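Local coordinates for protein peptidyl-prolyl cis-trans isomerase cyclophilin-type (Toxoplasma gondii, PDB 3BO7) that probably catalyses the cis-trans isomerisation of peptidyl-prolyl bonds to speed protein folding, and is bound here by the immunosuppressant peptide cyclosporin A, at residues 10-15 and 166-171; 16-21 and 143-148; 45-50 and 161-166; 54-59 and 118-123. All blocks are in the same frame, centred on the assembly; numbering follows the deposited sequence.

Contact 1: 10-15 and 166-171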
loop_
_atom_site.group_PDB
_atom_site.type_symbol
_atom_site.label_atom_id
_atom_site.label_comp_id
_atom_site.label_asym_id
_atom_site.label_seq_id
_atom_site.Cartn_x
_atom_site.Cartn_y
_atom_site.Cartn_z
ATOM N N ARG A 10 -1.923 -11.872 1.270
ATOM C CA ARG A 10 -1.392 -11.621 2.605
ATOM C C ARG A 10 0.003 -10.991 2.534
ATOM O O ARG A 10 0.910 -11.520 1.880
ATOM C CB ARG A 10 -1.354 -12.912 3.423
ATOM C CG ARG A 10 -0.934 -12.727 4.872
ATOM C CD ARG A 10 -0.855 -14.066 5.579
ATOM N NE ARG A 10 -2.190 -14.608 5.794
ATOM C CZ ARG A 10 -2.477 -15.898 5.931
ATOM N NH1 ARG A 10 -1.518 -16.797 5.878
ATOM N NH2 ARG A 10 -3.734 -16.280 6.127
ATOM N N ILE A 11 0.156 -9.851 3.195
ATOM C CA ILE A 11 1.468 -9.232 3.375
ATOM C C ILE A 11 2.027 -9.738 4.700
ATOM O O ILE A 11 1.423 -9.506 5.751
ATOM C CB ILE A 11 1.382 -7.678 3.387
ATOM C CG1 ILE A 11 0.967 -7.151 2.009
ATOM C CG2 ILE A 11 2.715 -7.058 3.813
ATOM C CD1 ILE A 11 0.762 -5.620 1.937
ATOM N N VAL A 12 3.158 -10.442 4.641
ATOM C CA VAL A 12 3.810 -10.972 5.833
ATOM C C VAL A 12 4.973 -10.061 6.195
ATOM O O VAL A 12 5.933 -9.936 5.420
ATOM C CB VAL A 12 4.355 -12.426 5.618
ATOM C CG1 VAL A 12 4.842 -13.027 6.944
ATOM C CG2 VAL A 12 3.317 -13.325 4.986
ATOM N N THR A 13 4.897 -9.415 7.357
ATOM C CA THR A 13 6.005 -8.557 7.788
ATOM C C THR A 13 6.695 -9.090 9.038
ATOM O O THR A 13 6.219 -10.029 9.683
ATOM C CB THR A 13 5.602 -7.060 8.001
ATOM O OG1 THR A 13 4.916 -6.903 9.251
ATOM C CG2 THR A 13 4.736 -6.529 6.845
ATOM N N THR A 14 7.819 -8.467 9.373
ATOM C CA THR A 14 8.580 -8.808 10.568
ATOM C C THR A 14 7.829 -8.434 11.847
ATOM O O THR A 14 8.289 -8.741 12.946
ATOM C CB THR A 14 9.964 -8.109 10.554
ATOM O OG1 THR A 14 9.789 -6.688 10.458
ATOM C CG2 THR A 14 10.805 -8.586 9.366
ATOM N N GLN A 15 6.681 -7.767 11.705
ATOM C CA GLN A 15 5.894 -7.323 12.860
ATOM C C GLN A 15 4.399 -7.555 12.658
ATOM O O GLN A 15 3.570 -6.723 13.040
ATOM C CB GLN A 15 6.161 -5.850 13.169
ATOM C CG GLN A 15 7.592 -5.541 13.600
ATOM C CD GLN A 15 7.819 -4.073 13.876
ATOM O OE1 GLN A 15 6.977 -3.407 14.467
ATOM N NE2 GLN A 15 8.972 -3.560 13.449
ATOM N N VAL A 166 8.594 -6.002 4.972
ATOM C CA VAL A 166 7.876 -7.054 4.255
ATOM C C VAL A 166 8.802 -8.245 4.034
ATOM O O VAL A 166 9.843 -8.116 3.383
ATOM C CB VAL A 166 7.312 -6.551 2.883
ATOM C CG1 VAL A 166 6.672 -7.685 2.098
ATOM C CG2 VAL A 166 6.316 -5.408 3.083
ATOM N N GLU A 167 8.419 -9.393 4.598
ATOM C CA GLU A 167 9.120 -10.656 4.373
ATOM C C GLU A 167 8.683 -11.269 3.048
ATOM O O GLU A 167 9.507 -11.744 2.264
ATOM C CB GLU A 167 8.886 -11.628 5.539
ATOM C CG GLU A 167 9.830 -11.404 6.714
ATOM C CD GLU A 167 9.370 -12.041 8.023
ATOM O OE1 GLU A 167 10.102 -11.890 9.024
ATOM O OE2 GLU A 167 8.293 -12.679 8.066
ATOM N N GLU A 168 7.381 -11.230 2.792
ATOM C CA GLU A 168 6.822 -11.762 1.554
ATOM C C GLU A 168 5.379 -11.352 1.413
ATOM O O GLU A 168 4.736 -10.953 2.385
ATOM C CB GLU A 168 6.896 -13.297 1.527
ATOM C CG GLU A 168 6.050 -13.963 2.609
ATOM C CD GLU A 168 5.986 -15.469 2.480
ATOM O OE1 GLU A 168 6.384 -16.014 1.426
ATOM O OE2 GLU A 168 5.528 -16.111 3.447
ATOM N N ILE A 169 4.877 -11.482 0.191
ATOM C CA ILE A 169 3.464 -11.308 -0.084
ATOM C C ILE A 169 2.931 -12.589 -0.719
ATOM O O ILE A 169 3.449 -13.059 -1.743
ATOM C CB ILE A 169 3.188 -10.057 -0.952
ATOM C CG1 ILE A 169 3.757 -8.806 -0.257
ATOM C CG2 ILE A 169 1.692 -9.913 -1.227
ATOM C CD1 ILE A 169 3.459 -7.482 -0.953
ATOM N N ILE A 170 1.927 -13.176 -0.074
ATOM C CA ILE A 170 1.295 -14.379 -0.595
ATOM C C ILE A 170 0.023 -13.967 -1.320
ATOM O O ILE A 170 -0.873 -13.377 -0.718
ATOM C CB ILE A 170 0.968 -15.429 0.519
ATOM C CG1 ILE A 170 2.201 -15.717 1.395
ATOM C CG2 ILE A 170 0.413 -16.718 -0.112
ATOM C CD1 ILE A 170 1.927 -16.586 2.631
ATOM N N VAL A 171 -0.039 -14.260 -2.615
ATOM C CA VAL A 171 -1.235 -13.988 -3.395
ATOM C C VAL A 171 -2.092 -15.254 -3.462
ATOM O O VAL A 171 -1.637 -16.293 -3.922
ATOM C CB VAL A 171 -0.901 -13.447 -4.810
ATOM C CG1 VAL A 171 -2.173 -13.171 -5.593
ATOM C CG2 VAL A 171 -0.056 -12.174 -4.713
#
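Val-12 O is gripped by two backbone N-H groups of the facing strand, Glu-167 N at 2.7 Å and Glu-168 N, longer, at 3.3 Å. Both donors lie in the plane of the carbonyl, and Glu-168 N meets a lone pair. Two consecutive residues thus face one, which makes a classic beta bulge and shifts the antiparallel register by one residue between the Val-12/Glu-168 and Thr-13/Val-166 pairs. On the Arg-10 side of the bulge the pairing is regular; Val-12 N also gives a bond to Glu-168 O (2.8 Å), and Arg-10 and Ile-170 exchange two bonds, Arg-10 N to Ile-170 O being 2.7 Å.

Side chains alternate between two faces. On one, Ile-11 and Ile-169 lie side by side, CG1 of Ile-11 3.9 Å from CD1 of Ile-169, while CG2 of Ile-11 meets CG2 of Val-166 at 4.0 Å; branched apolar residues suit this inward side. On the other, Val-12 CG2 packs against the methylene CG of Glu-168, a partly exposed residue, at 3.7 Å. Glu-167, displaced by the bulge, lays its carboxylate beside Thr-14, OE1 lying 3.4 Å from the CG2 methyl.

Further out, Arg-10 NE bonds Asn-19 OD1 on the next strand. Thr-13 OG1, between N and carbonyl carbon (chi1 78°), accepts from Gln-15 N in an ST turn and also hydrogen-bonds Gly-16 O, setting up the turn into strand 16-22. Ile-169 packs on Cys-38 of helix 28-39. The first and last strands in chain order are paired here, as in the eight-stranded cyclophilin barrel.

Contact 2: 16-21 and 143-148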
loop_
_atom_site.group_PDB
_atom_site.type_symbol
_atom_site.label_atom_id
_atom_site.label_comp_id
_atom_site.label_asym_id
_atom_site.label_seq_id
_atom_site.Cartn_x
_atom_site.Cartn_y
_atom_site.Cartn_z
ATOM N N GLY A 16 4.056 -8.691 12.057
ATOM C CA GLY A 16 2.664 -9.052 11.845
ATOM C C GLY A 16 2.308 -9.213 10.384
ATOM O O GLY A 16 3.080 -8.831 9.495
ATOM N N SER A 17 1.136 -9.792 10.145
ATOM C CA SER A 17 0.647 -10.064 8.794
ATOM C C SER A 17 -0.706 -9.408 8.542
ATOM O O SER A 17 -1.527 -9.275 9.457
ATOM C CB SER A 17 0.551 -11.573 8.551
ATOM O OG SER A 17 1.843 -12.155 8.486
ATOM N N LEU A 18 -0.927 -8.999 7.295
ATOM C CA LEU A 18 -2.178 -8.355 6.910
ATOM C C LEU A 18 -2.856 -9.099 5.776
ATOM O O LEU A 18 -2.221 -9.401 4.763
ATOM C CB LEU A 18 -1.952 -6.896 6.503
ATOM C CG LEU A 18 -1.392 -5.906 7.529
ATOM C CD1 LEU A 18 -1.109 -4.593 6.839
ATOM C CD2 LEU A 18 -2.347 -5.690 8.676
ATOM N N ASN A 19 -4.147 -9.386 5.964
ATOM C CA ASN A 19 -4.980 -9.980 4.925
ATOM C C ASN A 19 -5.712 -8.892 4.157
ATOM O O ASN A 19 -6.368 -8.021 4.747
ATOM C CB ASN A 19 -5.971 -10.984 5.525
ATOM C CG ASN A 19 -5.305 -12.289 5.947
ATOM O OD1 ASN A 19 -4.232 -12.654 5.458
ATOM N ND2 ASN A 19 -5.952 -13.004 6.853
ATOM N N ILE A 20 -5.591 -8.939 2.839
ATOM C CA ILE A 20 -6.031 -7.832 2.003
ATOM C C ILE A 20 -6.922 -8.282 0.846
ATOM O O ILE A 20 -6.637 -9.263 0.166
ATOM C CB ILE A 20 -4.801 -6.993 1.505
ATOM C CG1 ILE A 20 -4.277 -6.111 2.648
ATOM C CG2 ILE A 20 -5.150 -6.156 0.269
ATOM C CD1 ILE A 20 -2.895 -5.601 2.443
ATOM N N GLU A 21 -8.017 -7.551 0.665
ATOM C CA GLU A 21 -8.858 -7.663 -0.510
ATOM C C GLU A 21 -8.545 -6.522 -1.470
ATOM O O GLU A 21 -8.519 -5.355 -1.072
ATOM C CB GLU A 21 -10.318 -7.598 -0.098
ATOM C CG GLU A 21 -11.297 -7.554 -1.251
ATOM C CD GLU A 21 -12.722 -7.601 -0.772
ATOM O OE1 GLU A 21 -13.174 -6.638 -0.115
ATOM O OE2 GLU A 21 -13.396 -8.612 -1.046
ATOM N N LEU A 143 -6.366 -6.178 11.523
ATOM C CA LEU A 143 -6.611 -4.800 11.953
ATOM C C LEU A 143 -5.881 -4.488 13.250
ATOM O O LEU A 143 -5.549 -3.326 13.514
ATOM C CB LEU A 143 -8.111 -4.515 12.117
ATOM C CG LEU A 143 -9.052 -4.427 10.908
ATOM C CD1 LEU A 143 -10.445 -4.047 11.379
ATOM C CD2 LEU A 143 -8.571 -3.445 9.843
ATOM N N ASP A 144 -5.634 -5.526 14.054
ATOM C CA ASP A 144 -4.930 -5.372 15.331
ATOM C C ASP A 144 -3.411 -5.286 15.186
ATOM O O ASP A 144 -2.742 -4.709 16.041
ATOM C CB ASP A 144 -5.368 -6.443 16.340
ATOM C CG ASP A 144 -6.772 -6.181 16.879
ATOM O OD1 ASP A 144 -6.898 -5.589 17.971
ATOM O OD2 ASP A 144 -7.754 -6.529 16.188
ATOM N N VAL A 145 -2.877 -5.844 14.100
ATOM C CA VAL A 145 -1.479 -5.613 13.711
ATOM C C VAL A 145 -1.306 -4.132 13.341
ATOM O O VAL A 145 -0.340 -3.476 13.741
ATOM C CB VAL A 145 -1.053 -6.539 12.537
ATOM C CG1 VAL A 145 0.239 -6.048 11.871
ATOM C CG2 VAL A 145 -0.894 -7.969 13.023
ATOM N N LEU A 146 -2.283 -3.616 12.600
ATOM C CA LEU A 146 -2.321 -2.221 12.181
ATOM C C LEU A 146 -2.358 -1.306 13.395
ATOM O O LEU A 146 -1.623 -0.322 13.450
ATOM C CB LEU A 146 -3.551 -1.988 11.308
ATOM C CG LEU A 146 -3.445 -1.192 10.009
ATOM C CD1 LEU A 146 -2.241 -1.599 9.163
ATOM C CD2 LEU A 146 -4.750 -1.361 9.226
ATOM N N ARG A 147 -3.198 -1.652 14.372
ATOM C CA ARG A 147 -3.310 -0.897 15.621
ATOM C C ARG A 147 -2.008 -0.855 16.441
ATOM O O ARG A 147 -1.755 0.115 17.150
ATOM C CB ARG A 147 -4.477 -1.414 16.463
ATOM C CG ARG A 147 -5.833 -1.027 15.909
ATOM C CD ARG A 147 -6.977 -1.518 16.779
ATOM N NE ARG A 147 -8.262 -1.269 16.128
ATOM C CZ ARG A 147 -8.967 -2.183 15.464
ATOM N NH1 ARG A 147 -8.541 -3.442 15.368
ATOM N NH2 ARG A 147 -10.115 -1.839 14.901
ATOM N N GLN A 148 -1.186 -1.894 16.323
ATOM C CA GLN A 148 0.135 -1.912 16.953
ATOM C C GLN A 148 1.135 -1.057 16.179
ATOM O O GLN A 148 1.997 -0.404 16.777
ATOM C CB GLN A 148 0.669 -3.345 17.109
ATOM C CG GLN A 148 0.018 -4.153 18.234
ATOM C CD GLN A 148 -0.085 -3.375 19.551
ATOM O OE1 GLN A 148 0.924 -2.964 20.129
ATOM N NE2 GLN A 148 -1.311 -3.170 20.017
#
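Val-145 holds CG1 anti to its backbone N (chi1 164°), and both its methyls meet the start of strand 16-21; in Leu-18, chi1 of -62° puts CG beside the backbone N, and CD1 and CD2 beyond it reach the helix. CG1 of Val-145 lies 3.9 Å from Gly-16 CA, and CG2 rests 3.9 Å from Ser-17 O. Glycine suits this place, where the helix comes close: Gly-16 has a positive phi of 119°, and a beta carbon there would run into both the valine methyl and the preceding carbonyl.

Further along the strand, Leu-18 CD2 is 4.1 Å from Val-145 CG1, and Leu-18 CD1 is 4.0 Å from Leu-146 CD1. The two leucines cross at about a right angle and meet through their methyls. The side-chain to side-chain contacts are all apolar, with no polar bond between the segments. The helix's polar side turns elsewhere, where Arg-147 NH1 and Asp-144 OD2 form a salt bridge.

Leu-146 also packs on Ile-121, and Leu-18 on Ile-121 and Val-139, inside the barrel. A short amphipathic helix plugging one end of the strand barrel with its apolar side is a hallmark of the cyclophilin fold.

Contact 3: 45-50 and 161-166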
loop_
_atom_site.group_PDB
_atom_site.type_symbol
_atom_site.label_atom_id
_atom_site.label_comp_id
_atom_site.label_asym_id
_atom_site.label_seq_id
_atom_site.Cartn_x
_atom_site.Cartn_y
_atom_site.Cartn_z
ATOM N N ASP A 45 11.347 -7.189 1.258
ATOM C CA ASP A 45 12.386 -6.375 1.922
ATOM C C ASP A 45 12.133 -4.855 1.937
ATOM O O ASP A 45 12.889 -4.107 2.554
ATOM C CB ASP A 45 13.796 -6.710 1.403
ATOM C CG ASP A 45 14.182 -8.170 1.645
ATOM O OD1 ASP A 45 13.857 -8.711 2.730
ATOM O OD2 ASP A 45 14.803 -8.779 0.746
ATOM N N THR A 46 11.076 -4.396 1.271
ATOM C CA THR A 46 10.642 -3.012 1.451
ATOM C C THR A 46 10.102 -2.825 2.874
ATOM O O THR A 46 9.687 -3.789 3.528
ATOM C CB THR A 46 9.588 -2.549 0.402
ATOM O OG1 THR A 46 8.397 -3.340 0.508
ATOM C CG2 THR A 46 10.157 -2.645 -1.010
ATOM N N ILE A 47 10.124 -1.580 3.342
ATOM C CA ILE A 47 9.693 -1.247 4.695
ATOM C C ILE A 47 8.434 -0.381 4.706
ATOM O O ILE A 47 7.958 0.055 3.661
ATOM C CB ILE A 47 10.823 -0.529 5.491
ATOM C CG1 ILE A 47 11.359 0.680 4.718
ATOM C CG2 ILE A 47 11.943 -1.510 5.859
ATOM C CD1 ILE A 47 12.273 1.571 5.548
ATOM N N PHE A 48 7.889 -0.167 5.898
ATOM C CA PHE A 48 6.876 0.858 6.110
ATOM C C PHE A 48 7.580 2.060 6.742
ATOM O O PHE A 48 7.821 2.090 7.952
ATOM C CB PHE A 48 5.719 0.329 6.966
ATOM C CG PHE A 48 4.818 -0.629 6.238
ATOM C CD1 PHE A 48 3.630 -0.185 5.667
ATOM C CD2 PHE A 48 5.161 -1.972 6.108
ATOM C CE1 PHE A 48 2.789 -1.063 4.988
ATOM C CE2 PHE A 48 4.333 -2.864 5.427
ATOM C CZ PHE A 48 3.139 -2.407 4.863
ATOM N N HIS A 49 7.913 3.038 5.890
ATOM C CA HIS A 49 8.911 4.079 6.188
ATOM C C HIS A 49 8.328 5.386 6.701
ATOM O O HIS A 49 9.065 6.290 7.063
ATOM C CB HIS A 49 9.732 4.379 4.928
ATOM C CG HIS A 49 8.969 5.138 3.888
ATOM N ND1 HIS A 49 8.162 4.518 2.958
ATOM C CD2 HIS A 49 8.864 6.466 3.653
ATOM C CE1 HIS A 49 7.606 5.433 2.184
ATOM N NE2 HIS A 49 8.017 6.623 2.583
ATOM N N ARG A 50 7.012 5.509 6.678
ATOM C CA ARG A 50 6.363 6.699 7.200
ATOM C C ARG A 50 5.085 6.287 7.933
ATOM O O ARG A 50 4.219 5.611 7.370
ATOM C CB ARG A 50 6.097 7.718 6.085
ATOM C CG ARG A 50 5.387 8.987 6.558
ATOM C CD ARG A 50 5.480 10.122 5.541
ATOM N NE ARG A 50 4.506 11.174 5.831
ATOM C CZ ARG A 50 3.318 11.296 5.235
ATOM N NH1 ARG A 50 2.947 10.436 4.295
ATOM N NH2 ARG A 50 2.498 12.280 5.578
ATOM N N LEU A 161 11.281 3.945 14.254
ATOM C CA LEU A 161 12.647 3.576 14.645
ATOM C C LEU A 161 12.931 2.125 14.256
ATOM O O LEU A 161 14.037 1.793 13.819
ATOM C CB LEU A 161 12.875 3.814 16.140
ATOM C CG LEU A 161 12.670 5.249 16.642
ATOM C CD1 LEU A 161 12.828 5.304 18.145
ATOM C CD2 LEU A 161 13.625 6.236 15.961
ATOM N N LYS A 162 11.906 1.283 14.409
ATOM C CA LYS A 162 11.900 -0.098 13.928
ATOM C C LYS A 162 10.791 -0.273 12.877
ATOM O O LYS A 162 9.680 -0.701 13.215
ATOM C CB LYS A 162 11.683 -1.078 15.091
ATOM C CG LYS A 162 12.932 -1.802 15.565
ATOM N N PRO A 163 11.082 0.053 11.597
ATOM C CA PRO A 163 10.053 -0.085 10.557
ATOM C C PRO A 163 9.707 -1.551 10.310
ATOM O O PRO A 163 10.626 -2.372 10.187
ATOM C CB PRO A 163 10.722 0.508 9.302
ATOM C CG PRO A 163 11.919 1.251 9.787
ATOM C CD PRO A 163 12.353 0.554 11.040
ATOM N N PRO A 164 8.398 -1.889 10.261
ATOM C CA PRO A 164 8.014 -3.222 9.802
ATOM C C PRO A 164 8.521 -3.436 8.381
ATOM O O PRO A 164 8.371 -2.552 7.523
ATOM C CB PRO A 164 6.481 -3.178 9.815
ATOM C CG PRO A 164 6.133 -2.091 10.765
ATOM C CD PRO A 164 7.224 -1.073 10.623
ATOM N N LYS A 165 9.133 -4.592 8.150
ATOM C CA LYS A 165 9.700 -4.927 6.848
ATOM C C LYS A 165 8.950 -6.117 6.251
ATOM O O LYS A 165 8.693 -7.107 6.945
ATOM C CB LYS A 165 11.202 -5.224 6.978
ATOM C CG LYS A 165 11.912 -5.524 5.660
ATOM C CD LYS A 165 13.432 -5.691 5.838
ATOM C CE LYS A 165 13.812 -7.008 6.519
ATOM N NZ LYS A 165 13.456 -8.210 5.694
ATOM N N VAL A 166 8.594 -6.002 4.972
ATOM C CA VAL A 166 7.876 -7.054 4.255
ATOM C C VAL A 166 8.802 -8.245 4.034
ATOM O O VAL A 166 9.843 -8.116 3.383
ATOM C CB VAL A 166 7.312 -6.551 2.883
ATOM C CG1 VAL A 166 6.672 -7.685 2.098
ATOM C CG2 VAL A 166 6.316 -5.408 3.083
#
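Phe-48 and Val-166 form the tightly packed, buried half of this contact. The ring CE2 lies 4.0 Å from Val-166 CG2, while CD2 meets Pro-164 CB at 4.1 Å, the ring and the proline crossing at about a right angle. Pro-164 O comes up to the ring edge in its plane and at the same time accepts from Phe-48 N at 2.9 Å, nearly in line with the carbonyl bond. A proline suits the spot: it offers a rigid apolar surface and has no N-H to satisfy, while its carbonyl stays available as acceptor. Val-166 N bonds Thr-46 O at 2.9 Å, and Val-166 O takes Asp-45 N at 2.8 Å. Ile-47, buried as well, stands with Lys-165 as a single backbone bridge between these bonds. Thr-46 OG1, buried too, bonds Phe-43 O, while Val-166 CG2 lies beside it.

The outer half is formed by the partly exposed Pro-163, Lys-165 and Asp-45. Pro-163 CB touches Ile-47 CB at 4.0 Å, with the two side chains side by side. Lys-165 runs its aliphatic part past the backbone of Asp-45 and Thr-46, then bends at chi3 (73°) and chi4 (65°), bringing NZ back to Asp-45 OD1 at 3.0 Å in a salt bridge. NZ meets OD1 on the anti side, 19° out of the carboxylate plane.

Phe-48 further packs on Thr-13, Ile-57 and Trp-149. Strand 48-52 and the approach to strand 166-171, the outermost strands of the sheet, are joined here, the kind of seam that closes the cyclophilin barrel.

Contact 4: 54-59 and 118-123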
loop_
_atom_site.group_PDB
_atom_site.type_symbol
_atom_site.label_atom_id
_atom_site.label_comp_id
_atom_site.label_asym_id
_atom_site.label_seq_id
_atom_site.Cartn_x
_atom_site.Cartn_y
_atom_site.Cartn_z
ATOM N N ASN A 54 -2.998 8.066 14.121
ATOM C CA ASN A 54 -4.307 8.643 13.755
ATOM C C ASN A 54 -4.450 9.077 12.291
ATOM O O ASN A 54 -5.342 9.860 11.950
ATOM C CB ASN A 54 -4.669 9.810 14.681
ATOM C CG ASN A 54 -5.070 9.350 16.061
ATOM O OD1 ASN A 54 -4.694 9.966 17.058
ATOM N ND2 ASN A 54 -5.833 8.264 16.131
ATOM N N PHE A 55 -3.574 8.565 11.435
ATOM C CA PHE A 55 -3.621 8.905 10.027
ATOM C C PHE A 55 -3.400 7.661 9.171
ATOM O O PHE A 55 -4.373 7.038 8.736
ATOM C CB PHE A 55 -2.649 10.067 9.709
ATOM C CG PHE A 55 -2.606 10.464 8.255
ATOM C CD1 PHE A 55 -3.749 10.394 7.452
ATOM C CD2 PHE A 55 -1.417 10.934 7.693
ATOM C CE1 PHE A 55 -3.700 10.755 6.115
ATOM C CE2 PHE A 55 -1.360 11.303 6.358
ATOM C CZ PHE A 55 -2.502 11.209 5.565
ATOM N N MET A 56 -2.146 7.287 8.948
ATOM C CA MET A 56 -1.821 6.144 8.086
ATOM C C MET A 56 -0.376 5.694 8.268
ATOM O O MET A 56 0.425 6.380 8.905
ATOM C CB MET A 56 -2.088 6.476 6.609
ATOM C CG MET A 56 -1.322 7.700 6.100
ATOM S SD MET A 56 0.319 7.309 5.487
ATOM C CE MET A 56 1.333 8.406 6.485
ATOM N N ILE A 57 -0.068 4.527 7.706
ATOM C CA ILE A 57 1.293 4.051 7.543
ATOM C C ILE A 57 1.526 3.850 6.044
ATOM O O ILE A 57 0.630 3.395 5.327
ATOM C CB ILE A 57 1.568 2.760 8.377
ATOM C CG1 ILE A 57 3.060 2.452 8.433
ATOM C CG2 ILE A 57 0.732 1.562 7.885
ATOM C CD1 ILE A 57 3.448 1.395 9.486
ATOM N N GLN A 58 2.726 4.200 5.584
ATOM C CA GLN A 58 3.060 4.249 4.168
ATOM C C GLN A 58 4.215 3.308 3.839
ATOM O O GLN A 58 5.193 3.259 4.581
ATOM C CB GLN A 58 3.418 5.690 3.784
ATOM C CG GLN A 58 3.652 5.931 2.299
ATOM C CD GLN A 58 4.076 7.368 1.993
ATOM O OE1 GLN A 58 3.971 8.264 2.841
ATOM N NE2 GLN A 58 4.551 7.592 0.770
ATOM N N GLY A 59 4.092 2.569 2.731
ATOM C CA GLY A 59 5.135 1.633 2.275
ATOM C C GLY A 59 5.293 1.568 0.762
ATOM O O GLY A 59 4.796 2.430 0.046
ATOM N N GLU A 118 4.151 2.919 -4.381
ATOM C CA GLU A 118 3.968 3.329 -2.987
ATOM C C GLU A 118 2.499 3.394 -2.608
ATOM O O GLU A 118 1.662 3.866 -3.382
ATOM C CB GLU A 118 4.649 4.666 -2.701
ATOM C CG GLU A 118 6.110 4.530 -2.418
ATOM C CD GLU A 118 6.747 5.816 -1.896
ATOM O OE1 GLU A 118 6.392 6.270 -0.777
ATOM O OE2 GLU A 118 7.633 6.352 -2.606
ATOM N N PHE A 119 2.199 2.937 -1.398
ATOM C CA PHE A 119 0.826 2.832 -0.953
ATOM C C PHE A 119 0.741 3.172 0.520
ATOM O O PHE A 119 1.751 3.271 1.201
ATOM C CB PHE A 119 0.295 1.413 -1.217
ATOM C CG PHE A 119 1.092 0.343 -0.529
ATOM C CD1 PHE A 119 0.755 -0.073 0.764
ATOM C CD2 PHE A 119 2.209 -0.220 -1.151
ATOM C CE1 PHE A 119 1.506 -1.042 1.414
ATOM C CE2 PHE A 119 2.971 -1.190 -0.503
ATOM C CZ PHE A 119 2.614 -1.604 0.773
ATOM N N PHE A 120 -0.480 3.358 1.007
ATOM C CA PHE A 120 -0.704 3.532 2.436
ATOM C C PHE A 120 -1.913 2.755 2.924
ATOM O O PHE A 120 -2.813 2.406 2.153
ATOM C CB PHE A 120 -0.811 5.013 2.823
ATOM C CG PHE A 120 -1.910 5.773 2.129
ATOM C CD1 PHE A 120 -3.056 6.146 2.824
ATOM C CD2 PHE A 120 -1.779 6.166 0.804
ATOM C CE1 PHE A 120 -4.066 6.884 2.199
ATOM C CE2 PHE A 120 -2.778 6.893 0.172
ATOM C CZ PHE A 120 -3.923 7.262 0.875
ATOM N N ILE A 121 -1.912 2.469 4.216
ATOM C CA ILE A 121 -3.084 1.891 4.854
ATOM C C ILE A 121 -3.521 2.831 5.963
ATOM O O ILE A 121 -2.705 3.254 6.796
ATOM C CB ILE A 121 -2.821 0.458 5.369
ATOM C CG1 ILE A 121 -2.202 -0.394 4.251
ATOM C CG2 ILE A 121 -4.118 -0.172 5.856
ATOM C CD1 ILE A 121 -1.704 -1.752 4.678
ATOM N N THR A 122 -4.801 3.184 5.958
ATOM C CA THR A 122 -5.315 4.156 6.914
ATOM C C THR A 122 -5.406 3.583 8.323
ATOM O O THR A 122 -5.704 2.401 8.499
ATOM C CB THR A 122 -6.702 4.703 6.504
ATOM O OG1 THR A 122 -7.712 3.706 6.730
ATOM C CG2 THR A 122 -6.706 5.138 5.040
ATOM N N PHE A 123 -5.138 4.431 9.314
ATOM C CA PHE A 123 -5.467 4.136 10.706
ATOM C C PHE A 123 -6.865 4.677 11.044
ATOM O O PHE A 123 -7.574 4.114 11.889
ATOM C CB PHE A 123 -4.411 4.722 11.663
ATOM C CG PHE A 123 -3.034 4.094 11.526
ATOM C CD1 PHE A 123 -2.876 2.707 11.461
ATOM C CD2 PHE A 123 -1.900 4.887 11.506
ATOM C CE1 PHE A 123 -1.609 2.132 11.350
ATOM C CE2 PHE A 123 -0.635 4.322 11.403
ATOM C CZ PHE A 123 -0.490 2.941 11.317
#
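Strands 56-59 and 119-122 form an antiparallel pair of the cyclophilin barrel that carries part of the peptide-binding surface. Phe-55, Gln-58, Glu-118 and Phe-120 all pack on modified side chains of the bound peptide, and Gln-58 NE2 hydrogen-bonds its backbone. The same NE2 lies 2.7 Å from Glu-118 OE1, a weak bond bent to 123°, with amide and carboxylate planes 25° apart. Outside partners hold both groups in place: Arg-50 NH1 bonds Gln-58 OE1, and Arg-61 pairs with Glu-118 OE2.

Beside them Met-56 crosses Phe-120 at about a right angle. Its sulfur stands obliquely to the ring, 5.2 Å from the centroid, a Met-aromatic contact suited to a flexible, polarisable side chain, and SD also touches Phe-120 CB at 3.7 Å. Backbone bonds join the strands, Ile-57 O accepting from Ile-121 N at 2.9 Å.

The other face mixes aromatic and branched aliphatic residues. Gly-59, lacking a side chain, lets the Phe-119 ring lie against its backbone, with Gly-59 C 3.8 Å above the ring plane and offset toward the rim. Phe-123 CZ reaches Ile-57 CB at 3.6 Å, and Phe-123 N bonds Phe-55 O.

On one side, strand 48-52 pairs with Gln-58 through Arg-50; on the other, strand 104-107 adjoins Phe-120 and Thr-122. Helix 143-149 lies against the inner face, Leu-146 touching Ile-121 and Phe-123, Trp-149 touching Ile-57.

How the contacts relate
All four contacts reach one eight-stranded sheet, but sit at different depths. Contacts 3 and 4 are buried, contacts 1 and 2 only partly so. Contact 4 is nearest the chain centre, its aromatic packing mixed with polar groups that meet the bound peptide, and contact 3 joins it through Arg-50 and Gln-58. Contacts 1 and 3 share Val-166, so one strand end serves both pairings, one a bulged strand pair and the other a seam with a surface salt bridge. Contact 2 stands apart chemically, a helix against a strand without polar bonds; it adjoins contact 4 through Leu-18, Leu-146 and Ile-121, and contact 1 through strands 7-13 and 16-22.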